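Local coordinates for VAL-1 (Chlorella virus, PDB 3GNE), which cleaves the polysaccharide alginate as a family 14 polysaccharide lyase, with modes of action that depend on pH, at residues N10-G15 / W19-V24; T96-G101 / T172-F177; G123-Y128 / V190-K195; P140-E145 / I149-D154; T219-G222 / S227-N230. All blocks are in the same frame, centred on the assembly; numbering follows the deposited sequence. Where two conformers were deposited one is given.

Contact 1 of 5, residues N10-G15 / W19-V24; sequences NLLTKG and WNVDGV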
# COMPACT_ATOMS: atom_id res chain seq x y z
N ASN A 10 13.18 14.95 -0.94
CA ASN A 10 13.35 16.39 -1.10
C ASN A 10 12.63 16.93 -2.33
O ASN A 10 12.48 18.17 -2.48
CB ASN A 10 14.85 16.70 -1.22
CG ASN A 10 15.55 16.41 0.10
OD1 ASN A 10 16.64 15.87 0.09
ND2 ASN A 10 14.85 16.76 1.16
N LEU A 11 12.17 16.01 -3.18
CA LEU A 11 11.34 16.47 -4.32
C LEU A 11 9.86 16.12 -4.16
O LEU A 11 9.08 16.24 -5.13
CB LEU A 11 11.89 15.78 -5.60
CG LEU A 11 13.36 16.12 -5.92
CD1 LEU A 11 13.80 15.31 -7.15
CD2 LEU A 11 13.54 17.59 -6.15
N LEU A 12 9.41 15.65 -2.97
CA LEU A 12 8.08 15.11 -2.83
C LEU A 12 6.97 16.07 -3.32
O LEU A 12 6.06 15.56 -3.97
CB LEU A 12 7.83 14.80 -1.34
CG LEU A 12 6.51 14.05 -1.07
CD1 LEU A 12 6.45 12.71 -1.75
CD2 LEU A 12 6.38 13.93 0.44
N THR A 13 7.12 17.35 -3.04
CA THR A 13 6.06 18.29 -3.47
C THR A 13 6.53 19.12 -4.65
O THR A 13 5.93 20.17 -4.88
CB THR A 13 5.63 19.21 -2.32
OG1 THR A 13 6.81 19.92 -1.84
CG2 THR A 13 5.01 18.44 -1.17
N LYS A 14 7.56 18.70 -5.37
CA LYS A 14 8.13 19.38 -6.52
C LYS A 14 8.14 18.43 -7.70
O LYS A 14 8.91 18.64 -8.64
CB LYS A 14 9.57 19.85 -6.25
CG LYS A 14 9.69 20.73 -5.03
CD LYS A 14 11.14 21.21 -4.79
CE LYS A 14 11.27 21.52 -3.30
NZ LYS A 14 12.32 22.45 -2.83
N GLY A 15 7.30 17.38 -7.70
CA GLY A 15 7.15 16.47 -8.83
C GLY A 15 7.78 15.11 -8.62
O GLY A 15 7.55 14.17 -9.38
N TRP A 19 9.75 9.91 -10.30
CA TRP A 19 8.55 9.24 -9.80
C TRP A 19 7.26 9.92 -10.27
O TRP A 19 6.18 9.28 -10.17
CB TRP A 19 8.55 9.17 -8.25
CG TRP A 19 9.32 7.97 -7.80
CD1 TRP A 19 10.52 7.52 -8.28
CD2 TRP A 19 8.93 7.04 -6.79
NE1 TRP A 19 10.91 6.37 -7.62
CE2 TRP A 19 9.93 6.06 -6.69
CE3 TRP A 19 7.81 6.96 -5.94
CZ2 TRP A 19 9.87 5.01 -5.78
CZ3 TRP A 19 7.74 5.90 -5.04
CH2 TRP A 19 8.77 4.92 -4.97
N ASN A 20 7.31 11.17 -10.74
CA ASN A 20 6.07 11.84 -11.20
C ASN A 20 5.01 11.81 -10.08
O ASN A 20 3.88 11.35 -10.26
CB ASN A 20 5.54 11.19 -12.46
CG ASN A 20 6.64 11.00 -13.51
OD1 ASN A 20 6.89 9.88 -14.00
ND2 ASN A 20 7.24 12.11 -13.85
N VAL A 21 5.43 12.32 -8.93
CA VAL A 21 4.54 12.36 -7.76
C VAL A 21 3.51 13.45 -7.93
O VAL A 21 3.85 14.56 -8.32
CB VAL A 21 5.34 12.62 -6.49
CG1 VAL A 21 4.44 12.87 -5.29
CG2 VAL A 21 6.24 11.39 -6.20
N ASP A 22 2.26 13.09 -7.63
CA ASP A 22 1.18 14.07 -7.74
C ASP A 22 0.22 13.85 -6.55
O ASP A 22 0.34 12.85 -5.83
CB ASP A 22 0.45 13.90 -9.07
CG ASP A 22 -0.31 15.11 -9.57
OD1 ASP A 22 -0.22 16.22 -9.00
OD2 ASP A 22 -1.03 14.95 -10.61
N GLY A 23 -0.70 14.76 -6.37
CA GLY A 23 -1.73 14.54 -5.35
C GLY A 23 -1.18 14.44 -3.94
O GLY A 23 -1.73 13.67 -3.12
N VAL A 24 -0.15 15.18 -3.61
CA VAL A 24 0.43 15.08 -2.24
C VAL A 24 -0.51 15.75 -1.25
O VAL A 24 -0.79 16.95 -1.36
CB VAL A 24 1.81 15.72 -2.20
CG1 VAL A 24 2.44 15.56 -0.80
CG2 VAL A 24 2.75 15.13 -3.26
O HOH W 1 5.04 16.45 -6.27
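Val-21 lays its CG1 branch against Leu-12, meeting the methyl CD1 at 4.1 Å and the carbonyl Leu-12 O at 3.4 Å. CG1 of Val-21 stands opposite the backbone N (chi1 171°), which carries it across to the loop. Val-24 comes to the same carbonyl with its CG2 branch, while its CG1 meets Thr-13 CG2 at 3.9 Å, those two side chains crossing nearly at right angles. A type I turn from Leu-11 to Lys-14, closed by Lys-14 N to Leu-11 O, folds the loop back toward residues 21-24.

Polar closure comes from the backbone. Val-21 N donates to Gly-15 O over 2.8 Å; the hydrogen bond is bent (144° at the hydrogen) and reaches the oxygen from above the carbonyl plane. One water completes the join: it donates to Leu-12 O at 2.7 Å and to Val-21 O, and accepts from Gly-15 N at 2.8 Å, so it bridges three backbone groups that do not pair with one another.

The loop thus packs on strand 21-25, an outermost strand of its sheet. Leu-12, Val-21 and Val-24 all press on Phe-61 of the adjoining strand 59-63, and Trp-19 runs inward to Phe-238 and Met-240 of strand 231-241.

Contact 2 of 5, residues T96-G101 / T172-F177; sequences TFIGHG and TKMNTF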
# COMPACT_ATOMS: atom_id res chain seq x y z
N THR A 96 -0.37 -0.59 -4.76
CA THR A 96 -0.49 -0.43 -6.19
C THR A 96 -1.93 -0.50 -6.62
O THR A 96 -2.70 -1.26 -6.08
CB THR A 96 0.34 -1.57 -6.82
OG1 THR A 96 0.59 -1.35 -8.18
CG2 THR A 96 -0.48 -2.83 -6.69
N PHE A 97 -2.28 0.34 -7.61
CA PHE A 97 -3.61 0.29 -8.23
C PHE A 97 -3.48 -0.21 -9.66
O PHE A 97 -2.46 0.05 -10.30
CB PHE A 97 -4.27 1.68 -8.21
CG PHE A 97 -4.96 1.94 -6.85
CD1 PHE A 97 -4.22 2.07 -5.69
CD2 PHE A 97 -6.35 2.05 -6.78
CE1 PHE A 97 -4.86 2.33 -4.47
CE2 PHE A 97 -7.01 2.28 -5.58
CZ PHE A 97 -6.25 2.40 -4.43
N ILE A 98 -4.51 -0.95 -10.08
CA ILE A 98 -4.61 -1.62 -11.36
C ILE A 98 -5.69 -0.93 -12.20
O ILE A 98 -6.76 -0.71 -11.63
CB ILE A 98 -5.09 -3.08 -11.22
CG1 ILE A 98 -4.13 -3.98 -10.45
CG2 ILE A 98 -5.32 -3.69 -12.59
CD1 ILE A 98 -2.72 -3.51 -10.73
N GLY A 99 -5.43 -0.63 -13.46
CA GLY A 99 -6.55 -0.17 -14.32
C GLY A 99 -6.97 1.24 -13.90
O GLY A 99 -6.15 2.11 -13.55
N HIS A 100 -8.27 1.47 -13.95
CA HIS A 100 -8.86 2.75 -13.50
C HIS A 100 -10.19 2.44 -12.83
O HIS A 100 -10.69 1.30 -13.00
CB HIS A 100 -9.03 3.74 -14.68
CG HIS A 100 -10.04 3.27 -15.69
ND1 HIS A 100 -11.36 3.64 -15.65
CD2 HIS A 100 -9.85 2.44 -16.74
CE1 HIS A 100 -11.94 3.04 -16.71
NE2 HIS A 100 -11.05 2.32 -17.38
N GLY A 101 -10.76 3.36 -12.11
CA GLY A 101 -12.04 3.11 -11.45
C GLY A 101 -11.79 2.86 -9.99
O GLY A 101 -10.68 2.51 -9.56
N THR A 172 3.27 -6.91 -7.02
CA THR A 172 2.03 -7.11 -7.76
C THR A 172 2.36 -7.65 -9.13
O THR A 172 3.16 -6.99 -9.81
CB THR A 172 1.24 -5.79 -7.92
OG1 THR A 172 1.05 -5.20 -6.64
CG2 THR A 172 -0.13 -6.08 -8.46
N LYS A 173 1.79 -8.77 -9.56
CA LYS A 173 2.07 -9.29 -10.90
C LYS A 173 0.74 -9.56 -11.59
O LYS A 173 -0.09 -10.32 -11.09
CB LYS A 173 2.88 -10.59 -10.80
CG LYS A 173 3.11 -11.22 -12.20
CD LYS A 173 4.02 -12.44 -12.08
CE LYS A 173 4.43 -12.79 -13.52
NZ LYS A 173 3.35 -13.45 -14.28
N MET A 174 0.55 -8.89 -12.72
CA MET A 174 -0.71 -9.06 -13.44
C MET A 174 -0.90 -10.52 -13.87
O MET A 174 0.04 -11.22 -14.18
CB MET A 174 -0.76 -8.17 -14.70
CG MET A 174 -0.94 -6.68 -14.38
SD MET A 174 -2.56 -6.27 -13.71
CE MET A 174 -3.65 -7.28 -14.70
N ASN A 175 -2.20 -10.87 -13.90
CA ASN A 175 -2.50 -12.11 -14.62
C ASN A 175 -2.19 -11.93 -16.10
O ASN A 175 -2.08 -10.80 -16.64
CB ASN A 175 -3.98 -12.42 -14.50
CG ASN A 175 -4.87 -11.25 -14.93
OD1 ASN A 175 -5.06 -10.29 -14.16
ND2 ASN A 175 -5.40 -11.29 -16.18
N THR A 176 -2.09 -13.07 -16.78
CA THR A 176 -1.97 -13.07 -18.26
C THR A 176 -3.36 -13.18 -18.87
O THR A 176 -4.32 -13.37 -18.14
CB THR A 176 -1.09 -14.17 -18.80
OG1 THR A 176 -1.65 -15.44 -18.42
CG2 THR A 176 0.29 -14.11 -18.14
N PHE A 177 -3.46 -13.06 -20.18
CA PHE A 177 -4.70 -13.23 -20.87
C PHE A 177 -4.45 -14.25 -21.98
O PHE A 177 -3.38 -14.33 -22.60
CB PHE A 177 -5.24 -11.95 -21.53
CG PHE A 177 -5.45 -10.91 -20.42
CD1 PHE A 177 -6.72 -10.71 -19.92
CD2 PHE A 177 -4.38 -10.20 -19.92
CE1 PHE A 177 -6.92 -9.79 -18.90
CE2 PHE A 177 -4.56 -9.27 -18.89
CZ PHE A 177 -5.84 -9.10 -18.40
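Thr-172 OG1 holds a hydrogen bond from Asn-115 ND2, on strand 112-119, and at the same time faces Thr-96 across the contact. The two threonines point at one another tip to tip. Thr-96 was modelled in two conformers, and in the one described here its CG2 lies 3.7 Å from Thr-172 CG2, a spacing that holds for that conformer alone. With OG1 beside its own backbone N (chi1 -54°), Thr-172 sends the hydroxyl to Asn-115 and keeps CG2 for the apolar layer, on the side of Ile-98.

This is the meeting of two sheets in a beta-sandwich of the concanavalin clan: strand 91-99 belongs to one and strand 166-173 to the other, so side chains, rather than backbone bonds, span the gap. Ile-212 of strand 212-221 fills in beside Thr-96, Ile-98 and Thr-172, and Asn-115, which grips the Thr-172 hydroxyl from the opposite sheet, also pairs through its backbone with Thr-96.

Farther along, Ile-98 and Met-174 lie alongside each other, heading opposite ways. The sulfur SD of Met-174 is 3.9 Å from Ile-98 CG2 and 4.1 Å from Ile-98 CD1, and bends at chi2 and chi3 curl the thioether back toward the isoleucine. Both residues have alternates, so these spacings apply to one conformer. Trp-204 and Ser-205 pack on the methionine from a loop, and beyond the strand end their backbone N atoms both donate to Asn-175 OD1.

Contact 3 of 5, residues G123-Y128 / V190-K195; sequences GGVIDY and VIVNGK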
# COMPACT_ATOMS: atom_id res chain seq x y z
N GLY A 123 0.87 -4.51 15.64
CA GLY A 123 1.94 -4.42 14.68
C GLY A 123 1.99 -5.51 13.64
O GLY A 123 2.95 -5.76 12.92
N GLY A 124 0.83 -6.21 13.49
CA GLY A 124 0.77 -7.21 12.39
C GLY A 124 0.71 -6.53 11.05
O GLY A 124 0.54 -5.31 10.95
N VAL A 125 0.82 -7.34 9.98
CA VAL A 125 0.75 -6.87 8.62
C VAL A 125 -0.15 -7.80 7.85
O VAL A 125 -0.13 -9.01 8.09
CB VAL A 125 2.16 -6.77 7.98
CG1 VAL A 125 2.11 -6.36 6.49
CG2 VAL A 125 3.01 -5.77 8.76
N ILE A 126 -0.88 -7.23 6.89
CA ILE A 126 -1.58 -8.04 5.89
C ILE A 126 -1.42 -7.39 4.53
O ILE A 126 -1.16 -6.22 4.37
CB ILE A 126 -3.10 -8.18 6.16
CG1 ILE A 126 -3.76 -6.81 6.33
CG2 ILE A 126 -3.36 -9.05 7.39
CD1 ILE A 126 -5.29 -6.85 6.23
N ASP A 127 -1.61 -8.25 3.49
CA ASP A 127 -1.94 -7.82 2.16
C ASP A 127 -3.43 -7.47 2.13
O ASP A 127 -4.20 -8.19 2.74
CB ASP A 127 -1.64 -8.98 1.19
CG ASP A 127 -1.61 -8.58 -0.25
OD1 ASP A 127 -1.66 -7.35 -0.55
OD2 ASP A 127 -1.62 -9.47 -1.10
N TYR A 128 -3.82 -6.41 1.46
CA TYR A 128 -5.20 -5.95 1.50
C TYR A 128 -5.65 -5.59 0.08
O TYR A 128 -5.15 -4.63 -0.51
CB TYR A 128 -5.27 -4.76 2.43
CG TYR A 128 -6.68 -4.28 2.72
CD1 TYR A 128 -7.59 -5.13 3.38
CD2 TYR A 128 -7.06 -2.98 2.35
CE1 TYR A 128 -8.89 -4.71 3.66
CE2 TYR A 128 -8.36 -2.56 2.66
CZ TYR A 128 -9.27 -3.40 3.30
OH TYR A 128 -10.54 -3.01 3.62
N VAL A 190 4.07 -10.02 -0.17
CA VAL A 190 4.37 -9.07 0.89
C VAL A 190 5.65 -9.57 1.53
O VAL A 190 5.80 -10.77 1.78
CB VAL A 190 3.25 -8.99 1.94
CG1 VAL A 190 3.71 -8.17 3.15
CG2 VAL A 190 2.02 -8.38 1.27
N ILE A 191 6.54 -8.61 1.78
CA ILE A 191 7.74 -8.88 2.54
C ILE A 191 7.77 -7.94 3.74
O ILE A 191 7.58 -6.75 3.57
CB ILE A 191 9.05 -8.72 1.72
CG1 ILE A 191 9.05 -9.49 0.42
CG2 ILE A 191 10.21 -9.18 2.58
CD1 ILE A 191 10.26 -9.22 -0.46
N VAL A 192 8.02 -8.52 4.93
CA VAL A 192 8.21 -7.69 6.12
C VAL A 192 9.50 -8.19 6.78
O VAL A 192 9.58 -9.37 7.18
CB VAL A 192 7.06 -7.73 7.14
CG1 VAL A 192 7.37 -6.73 8.23
CG2 VAL A 192 5.72 -7.39 6.44
N ASN A 193 10.50 -7.33 6.88
CA ASN A 193 11.79 -7.64 7.52
C ASN A 193 12.32 -8.95 7.03
O ASN A 193 12.79 -9.81 7.76
CB ASN A 193 11.64 -7.62 9.04
CG ASN A 193 11.30 -6.21 9.54
OD1 ASN A 193 11.85 -5.23 8.98
ND2 ASN A 193 10.49 -6.14 10.55
N GLY A 194 12.33 -9.13 5.71
CA GLY A 194 12.93 -10.25 5.06
C GLY A 194 12.03 -11.47 4.93
O GLY A 194 12.37 -12.40 4.20
N LYS A 195 10.87 -11.53 5.60
CA LYS A 195 9.97 -12.68 5.48
C LYS A 195 8.96 -12.40 4.36
O LYS A 195 8.28 -11.38 4.41
CB LYS A 195 9.20 -12.95 6.76
CG LYS A 195 8.19 -14.08 6.65
CD LYS A 195 7.57 -14.34 8.04
CE LYS A 195 6.69 -15.59 7.91
NZ LYS A 195 6.01 -16.01 9.16
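Val-125, which follows the G1 beta bulge formed by Gly-123 and Gly-124 opposite Gln-120, is the first residue of its segment to meet 190-195. It reaches tip to tip toward Val-192, whose CG2 rests in the fork of the other valine, 3.8 Å from Val-125 CG1 and 3.9 Å from Val-125 CG2. The same CG1 lies 4.1 Å from Val-190 CG1, so one methyl serves two valines; a chi1 of 176° is what projects it to the facing sheet. Leu-160 packs beside this cluster.

Ile-126 turns away, onto Met-118 of the neighbouring strand 112-119. Asp-127 then brings the aliphatic part of its side chain obliquely over Val-190, with CB 3.7 Å and the carboxylate carbon CG 3.9 Å from Val-190 CG2. This acid is buried, and its OD2 is hydrogen-bonded to Ser-188 OG, just before the second segment, so the polar end is tied to the same strand that its methylene covers. Tyr-128 points elsewhere; its OH is hydrogen-bonded to Gly-148 N and to a citrate ion that probably came from the crystallisation liquor.

In the second segment, a type I' turn from Val-192 to Lys-195 reverses the chain through Asn-193 and Gly-194, joining strands 186-192 and 195-202 in a hairpin. The facing segments 125-128 and 190-192 run nearly antiparallel (162°), but their axes stay 8.2 Å apart. Strands of two sheets facing each other across a layer of mainly valine side chains are characteristic of a beta-sandwich, the fold of the concanavalin clan.

Contact 4 of 5, residues P140-E145 / I149-D154; sequences PGLDPE and IGFFQD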
# COMPACT_ATOMS: atom_id res chain seq x y z
N PRO A 140 -11.04 -18.38 -2.60
CA PRO A 140 -12.26 -18.20 -1.83
C PRO A 140 -12.28 -16.88 -1.08
O PRO A 140 -11.27 -16.52 -0.46
CB PRO A 140 -12.24 -19.34 -0.82
CG PRO A 140 -11.39 -20.39 -1.51
CD PRO A 140 -10.31 -19.63 -2.25
N GLY A 141 -13.41 -16.16 -1.16
CA GLY A 141 -13.57 -14.92 -0.44
C GLY A 141 -12.89 -13.72 -1.11
O GLY A 141 -13.01 -12.64 -0.54
N LEU A 142 -12.25 -13.92 -2.28
CA LEU A 142 -11.73 -12.72 -3.01
C LEU A 142 -12.89 -12.09 -3.78
O LEU A 142 -13.09 -12.34 -4.96
CB LEU A 142 -10.58 -13.11 -3.89
CG LEU A 142 -9.85 -11.94 -4.55
CD1 LEU A 142 -9.43 -10.90 -3.52
CD2 LEU A 142 -8.65 -12.45 -5.34
N ASP A 143 -13.70 -11.31 -3.07
CA ASP A 143 -14.99 -10.86 -3.52
C ASP A 143 -15.05 -9.34 -3.63
O ASP A 143 -14.65 -8.67 -2.66
CB ASP A 143 -16.13 -11.24 -2.57
CG ASP A 143 -16.35 -12.71 -2.40
OD1 ASP A 143 -15.74 -13.53 -3.10
OD2 ASP A 143 -17.12 -13.05 -1.51
N PRO A 144 -15.51 -8.78 -4.74
CA PRO A 144 -15.58 -7.34 -4.91
C PRO A 144 -16.82 -6.69 -4.33
O PRO A 144 -17.59 -5.99 -5.01
CB PRO A 144 -15.54 -7.21 -6.46
CG PRO A 144 -16.37 -8.39 -6.91
CD PRO A 144 -15.91 -9.53 -5.98
N GLU A 145 -16.99 -6.87 -3.02
CA GLU A 145 -18.05 -6.28 -2.28
C GLU A 145 -17.54 -5.84 -0.92
O GLU A 145 -16.54 -6.40 -0.43
CB GLU A 145 -19.18 -7.31 -2.03
CG GLU A 145 -19.73 -7.96 -3.26
CD GLU A 145 -20.04 -9.43 -2.99
OE1 GLU A 145 -21.07 -9.70 -2.31
OE2 GLU A 145 -19.30 -10.34 -3.42
N ILE A 149 -10.10 -7.40 1.01
CA ILE A 149 -9.84 -8.76 1.43
C ILE A 149 -8.39 -8.87 1.94
O ILE A 149 -7.43 -8.53 1.23
CB ILE A 149 -10.05 -9.75 0.26
CG1 ILE A 149 -11.33 -9.46 -0.53
CG2 ILE A 149 -10.01 -11.18 0.78
CD1 ILE A 149 -12.62 -9.45 0.26
N GLY A 150 -8.25 -9.34 3.18
CA GLY A 150 -6.91 -9.45 3.80
C GLY A 150 -6.35 -10.84 3.61
O GLY A 150 -7.09 -11.82 3.63
N PHE A 151 -5.02 -10.86 3.44
CA PHE A 151 -4.26 -12.12 3.39
C PHE A 151 -3.02 -11.98 4.25
O PHE A 151 -2.50 -10.87 4.42
CB PHE A 151 -3.81 -12.45 1.95
CG PHE A 151 -5.02 -12.69 1.04
CD1 PHE A 151 -5.49 -13.98 0.87
CD2 PHE A 151 -5.62 -11.63 0.39
CE1 PHE A 151 -6.58 -14.23 0.07
CE2 PHE A 151 -6.71 -11.87 -0.41
CZ PHE A 151 -7.23 -13.16 -0.58
N PHE A 152 -2.56 -13.14 4.76
CA PHE A 152 -1.28 -13.26 5.46
C PHE A 152 -1.37 -12.87 6.92
O PHE A 152 -0.32 -12.76 7.57
CB PHE A 152 -0.11 -12.54 4.78
CG PHE A 152 0.05 -12.77 3.30
CD1 PHE A 152 -0.21 -14.00 2.73
CD2 PHE A 152 0.47 -11.70 2.49
CE1 PHE A 152 -0.05 -14.19 1.37
CE2 PHE A 152 0.64 -11.89 1.12
CZ PHE A 152 0.39 -13.13 0.57
N GLN A 153 -2.58 -12.73 7.47
CA GLN A 153 -2.62 -12.33 8.87
C GLN A 153 -1.86 -13.26 9.82
O GLN A 153 -1.25 -12.81 10.78
CB GLN A 153 -4.07 -12.22 9.32
CG GLN A 153 -4.12 -11.40 10.62
CD GLN A 153 -5.57 -11.35 11.08
OE1 GLN A 153 -6.16 -12.40 11.41
NE2 GLN A 153 -6.07 -10.14 11.10
N ASP A 154 -1.84 -14.57 9.54
CA ASP A 154 -1.12 -15.47 10.44
C ASP A 154 0.37 -15.51 10.21
O ASP A 154 1.09 -16.17 10.96
CB ASP A 154 -1.72 -16.88 10.32
CG ASP A 154 -3.05 -17.06 11.04
OD1 ASP A 154 -3.37 -16.17 11.87
OD2 ASP A 154 -3.74 -18.08 10.77
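Leu-142, at the centre of an inverse gamma turn, reaches over to Ile-149, where the short outermost strand 149-151 begins. Its methyl CD1 lies 3.8 Å from Ile-149 CG1, the two side chains passing at a slant. A chi1 of -173° extends the leucine away from its own backbone N and brings its branches to the strand, where CD1 also comes 4.2 Å from Phe-151 CE2, meeting that ring at its edge and close to its plane.

The loop before this strand therefore doubles back on it, in the seven-stranded sheet of the sandwich. Strand 125-130 is the neighbour that binds it through the backbone, and Ile-129 there touches both Leu-142 and Phe-151.

Ile-149 makes a second set of approaches, to main-chain oxygens. Gly-141 O sits among its branches, 3.3 Å from Ile-149 CD1 and 3.6 Å from Ile-149 CG2, and Asp-143 O approaches Ile-149 CD1 at 3.6 Å. These are van der Waals contacts between carbonyls and methyl or methylene groups. A second inverse gamma turn, centred on Pro-144, bends the loop again, closed by a weak bond from Glu-145 N to Asp-143 O. Leu-199 of strand 195-202 in the facing sheet packs on Phe-151 and on Phe-152.

Contact 5 of 5, residues T219-G222 / S227-N230; sequences TFFG and SPKN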
# COMPACT_ATOMS: atom_id res chain seq x y z
N THR A 219 -1.57 6.88 4.05
CA THR A 219 -1.45 6.21 5.34
C THR A 219 -2.37 6.89 6.35
O THR A 219 -2.46 8.11 6.45
CB THR A 219 0.01 6.21 5.81
OG1 THR A 219 0.07 5.47 7.06
CG2 THR A 219 0.62 7.59 6.08
N PHE A 220 -3.13 6.04 7.05
CA PHE A 220 -4.15 6.50 8.01
C PHE A 220 -4.60 5.32 8.80
O PHE A 220 -4.42 4.16 8.36
CB PHE A 220 -5.34 7.15 7.25
CG PHE A 220 -5.99 6.23 6.24
CD1 PHE A 220 -5.55 6.26 4.90
CD2 PHE A 220 -7.03 5.35 6.61
CE1 PHE A 220 -6.14 5.40 3.98
CE2 PHE A 220 -7.61 4.51 5.68
CZ PHE A 220 -7.16 4.54 4.35
N PHE A 221 -5.24 5.58 9.96
CA PHE A 221 -5.78 4.52 10.77
C PHE A 221 -7.12 4.02 10.27
O PHE A 221 -7.96 4.78 9.82
CB PHE A 221 -6.00 5.03 12.21
CG PHE A 221 -4.74 4.94 13.06
CD1 PHE A 221 -4.69 4.01 14.10
CD2 PHE A 221 -3.63 5.76 12.81
CE1 PHE A 221 -3.54 3.86 14.86
CE2 PHE A 221 -2.45 5.60 13.56
CZ PHE A 221 -2.44 4.66 14.59
N GLY A 222 -7.31 2.69 10.40
CA GLY A 222 -8.62 2.13 10.17
C GLY A 222 -8.90 1.84 8.70
O GLY A 222 -8.04 1.74 7.86
N SER A 227 -6.93 6.71 15.10
CA SER A 227 -5.83 6.75 16.03
C SER A 227 -6.30 7.09 17.43
O SER A 227 -7.07 8.05 17.65
CB SER A 227 -4.84 7.87 15.60
OG SER A 227 -3.69 7.79 16.42
N PRO A 228 -5.90 6.31 18.44
CA PRO A 228 -6.42 6.57 19.80
C PRO A 228 -5.72 7.72 20.51
O PRO A 228 -6.20 8.13 21.59
CB PRO A 228 -6.12 5.26 20.54
CG PRO A 228 -5.20 4.48 19.70
CD PRO A 228 -5.16 5.06 18.34
N LYS A 229 -4.63 8.23 19.95
CA LYS A 229 -3.89 9.33 20.59
C LYS A 229 -3.14 10.07 19.49
O LYS A 229 -2.92 9.58 18.37
CB LYS A 229 -2.95 8.80 21.68
CG LYS A 229 -1.83 7.90 21.13
CD LYS A 229 -0.85 7.60 22.29
CE LYS A 229 0.15 6.53 21.82
NZ LYS A 229 1.10 6.11 22.93
N ASN A 230 -2.62 11.25 19.81
CA ASN A 230 -1.69 11.92 18.91
C ASN A 230 -0.39 11.14 18.89
O ASN A 230 0.16 10.88 19.97
CB ASN A 230 -1.37 13.33 19.41
CG ASN A 230 -2.51 14.30 19.41
OD1 ASN A 230 -3.49 14.16 18.68
ND2 ASN A 230 -2.38 15.28 20.31
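Phe-221 offers one face of its ring to Ser-227, and the serine lies across it like a lid. Ser-227 CB stands 3.8 Å from the ring centroid and only 12° off the ring normal, a CH-pi contact over the face. Ser-227 CA is over the same ring, 3.5 Å above its plane but displaced toward the rim. The phenyl root is covered as well, with Ser-227 N 3.5 Å from Phe-221 CB. In Phe-221 the ring carbon CG lies beside the backbone N (chi1 -85°), which turns the face to the returning loop.

Pro-228 joins from a different direction. Its CD is 4.0 Å from Phe-221 CE1, and the two side chains cross roughly at right angles.

The hydroxyl of Ser-227 bonds within the loop. Ser-227 OG donates to Lys-229 O at 2.8 Å, approaching in the carbonyl plane with a C=O...OG angle of 148°, and it is also hydrogen-bonded to Gln-231 NE2. These two bonds fix the direction of the hydroxyl, consistent with CB staying over the ring.

Trp-119 and Tyr-44 make T-shaped (edge-to-face) pairs with Phe-221, so it has aromatic neighbours as well as the loop. Phe-221 lies near the end of the weakly bonded part of strand 212-221, and the covering segment leads directly into strand 231-241 of the other sheet, whose first residue, Gln-231, also touches the Phe-221 side chain.

From the N terminus, contact 1 comes first, a short loop closed onto strand 21-25 before the others open. Contact 2 then spans a long section of chain, joining strand 91-99 of one sheet to strand 166-173 of the other. Contact 3 opens within that section and closes after it, so the two cross, and both bind the sandwich face to face. Contact 4, a local loop around strand 149-151, is nested inside both; it touches contact 3 through the backbone pair Asp-127 and Phe-151. Contact 5 closes last, at the passage between sheets from strand 212-221 to strand 231-241. Contacts 1 and 4 sit at opposite outermost strands of the seven-stranded sheet, their centres about 32 Å apart.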